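Local coordinates for protein N-terminus Plasma serine protease inhibitor (Homo sapiens, PDB 3DY0) that inhibits serine proteases in a heparin-dependent way, trapping them covalently as they cleave its reactive centre loop, and so helps regulate proteolysis in blood plasma and other body fluids, at residues 38-43 against 53-58. Residues are numbered along the deposited sequence; the frame is centred on the assembly and turned at random. Where two conformers were deposited one is given.
Sequences MSLAML and MQILEG
The peptide plane carrying the Leu40 carbonyl is the flat surface here, and the CG2 methyl of Ile55 rests against one face of it. Ile55 CG2 stands 3.4 Å from Leu40 O, well above the carbonyl plane, with an angle of about 114° at the oxygen. The same methyl also touches the start of the Leu40 side chain, where CB lies 4.1 Å from Ile55 CG2. No aromatic ring or charged group joins in; the remainder is aliphatic.

Ile55 works with both branches. Its CG2 is anti to the backbone N and covers Leu40, while CG1 is anti to the carbonyl carbon and, with chi2 at 171°, carries CD1 out to Leu43. There Ile55 CD1 lies 3.9 Å from both Leu43 CG and Leu43 CD2, and the two side chains cross at about a right angle. One isoleucine thus bridges successive turns of the opposing helix, whose nearest CA, that of Leu40, is 6.7 Å from Ile55 CA.

All three residues are buried. Leu59 and Ile287 touch Leu40, Val290 and Leu297 touch Leu43, so the hydrophobic cluster extends into neighbouring loops. Next to it, Gln54 OE1 accepts hydrogen bonds from the backbone N of Ser288 and Asn289, tying helix 49-58 to the loop that also holds Ile287 and Val290.

Met38 and Met42 of helix 33-45 touch strand 90-99 and helix 107-117. This is a small aliphatic contact between helix 33-45 (helix B) and helix 49-58 (helix C), joined by a short turn behind the large beta-sheet of the serpin fold.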
loop_
_atom_site.group_PDB
_atom_site.type_symbol
_atom_site.label_atom_id
_atom_site.label_comp_id
_atom_site.label_asym_id
_atom_site.label_seq_id
_atom_site.Cartn_x
_atom_site.Cartn_y
_atom_site.Cartn_z
ATOM N N MET A 38 -1.801 -8.023 -3.428
ATOM C CA MET A 38 -2.897 -8.967 -3.226
ATOM C C MET A 38 -3.879 -8.822 -4.388
ATOM O O MET A 38 -4.371 -9.813 -4.921
ATOM C CB MET A 38 -3.600 -8.723 -1.882
ATOM C CG MET A 38 -4.782 -9.655 -1.633
ATOM S SD MET A 38 -5.303 -9.737 0.092
ATOM C CE MET A 38 -4.011 -10.787 0.772
ATOM N N SER A 39 -4.134 -7.584 -4.809
ATOM C CA SER A 39 -5.050 -7.352 -5.926
ATOM C C SER A 39 -4.521 -7.974 -7.213
ATOM O O SER A 39 -5.276 -8.573 -7.976
ATOM C CB SER A 39 -5.269 -5.850 -6.137
ATOM O OG SER A 39 -5.939 -5.273 -5.028
ATOM N N LEU A 40 -3.222 -7.828 -7.453
ATOM C CA LEU A 40 -2.608 -8.392 -8.648
ATOM C C LEU A 40 -2.611 -9.921 -8.584
ATOM O O LEU A 40 -2.803 -10.595 -9.600
ATOM C CB LEU A 40 -1.180 -7.862 -8.804
ATOM C CG LEU A 40 -1.088 -6.435 -9.349
ATOM C CD1 LEU A 40 0.349 -5.943 -9.256
ATOM C CD2 LEU A 40 -1.566 -6.408 -10.800
ATOM N N ALA A 41 -2.391 -10.471 -7.391
ATOM C CA ALA A 41 -2.401 -11.919 -7.223
ATOM C C ALA A 41 -3.800 -12.465 -7.532
ATOM O O ALA A 41 -3.943 -13.488 -8.201
ATOM C CB ALA A 41 -1.997 -12.283 -5.800
ATOM N N MET A 42 -4.834 -11.790 -7.040
ATOM C CA MET A 42 -6.200 -12.226 -7.311
ATOM C C MET A 42 -6.487 -12.112 -8.804
ATOM O O MET A 42 -7.118 -12.988 -9.400
ATOM C CB MET A 42 -7.201 -11.376 -6.520
ATOM C CG MET A 42 -7.142 -11.623 -5.019
ATOM S SD MET A 42 -8.457 -10.798 -4.100
ATOM C CE MET A 42 -8.068 -9.057 -4.449
ATOM N N LEU A 43 -6.018 -11.027 -9.405
ATOM C CA LEU A 43 -6.224 -10.808 -10.830
ATOM C C LEU A 43 -5.594 -11.943 -11.640
ATOM O O LEU A 43 -6.162 -12.385 -12.640
ATOM C CB LEU A 43 -5.625 -9.460 -11.247
ATOM C CG LEU A 43 -5.753 -9.040 -12.714
ATOM C CD1 LEU A 43 -7.224 -9.018 -13.127
ATOM C CD2 LEU A 43 -5.130 -7.663 -12.900
ATOM N N MET A 53 1.526 -14.040 -17.288
ATOM C CA MET A 53 2.980 -14.025 -17.171
ATOM C C MET A 53 3.484 -12.675 -16.672
ATOM O O MET A 53 4.284 -12.606 -15.738
ATOM C CB MET A 53 3.626 -14.335 -18.525
ATOM C CG MET A 53 3.399 -15.750 -19.027
ATOM S SD MET A 53 4.197 -16.028 -20.626
ATOM C CE MET A 53 5.870 -16.402 -20.107
ATOM N N GLN A 54 3.015 -11.603 -17.300
ATOM C CA GLN A 54 3.436 -10.262 -16.913
ATOM C C GLN A 54 3.095 -9.963 -15.465
ATOM O O GLN A 54 3.888 -9.352 -14.752
ATOM C CB GLN A 54 2.784 -9.208 -17.802
ATOM C CG GLN A 54 3.124 -9.333 -19.273
ATOM C CD GLN A 54 2.497 -8.226 -20.090
ATOM O OE1 GLN A 54 1.488 -7.650 -19.692
ATOM N NE2 GLN A 54 3.087 -7.926 -21.245
ATOM N N ILE A 55 1.914 -10.387 -15.029
ATOM C CA ILE A 55 1.512 -10.129 -13.650
ATOM C C ILE A 55 2.408 -10.861 -12.654
ATOM O O ILE A 55 2.868 -10.269 -11.677
ATOM C CB ILE A 55 0.042 -10.526 -13.405
ATOM C CG1 ILE A 55 -0.881 -9.645 -14.249
ATOM C CG2 ILE A 55 -0.302 -10.363 -11.923
ATOM C CD1 ILE A 55 -2.329 -10.091 -14.246
ATOM N N LEU A 56 2.670 -12.142 -12.897
ATOM C CA LEU A 56 3.518 -12.894 -11.978
ATOM C C LEU A 56 4.951 -12.369 -11.972
ATOM O O LEU A 56 5.573 -12.257 -10.915
ATOM C CB LEU A 56 3.500 -14.385 -12.332
ATOM C CG LEU A 56 2.134 -15.071 -12.242
ATOM C CD1 LEU A 56 2.299 -16.559 -12.522
ATOM C CD2 LEU A 56 1.534 -14.862 -10.861
ATOM N N GLU A 57 5.480 -12.040 -13.149
ATOM C CA GLU A 57 6.838 -11.520 -13.221
ATOM C C GLU A 57 6.905 -10.146 -12.564
ATOM O O GLU A 57 7.897 -9.809 -11.918
ATOM C CB GLU A 57 7.308 -11.434 -14.675
ATOM C CG GLU A 57 7.457 -12.790 -15.350
ATOM C CD GLU A 57 8.150 -12.704 -16.698
ATOM O OE1 GLU A 57 8.235 -13.741 -17.388
ATOM O OE2 GLU A 57 8.617 -11.603 -17.066
ATOM N N GLY A 58 5.841 -9.363 -12.718
ATOM C CA GLY A 58 5.800 -8.039 -12.120
ATOM C C GLY A 58 5.814 -8.096 -10.603
ATOM O O GLY A 58 6.319 -7.190 -9.935
#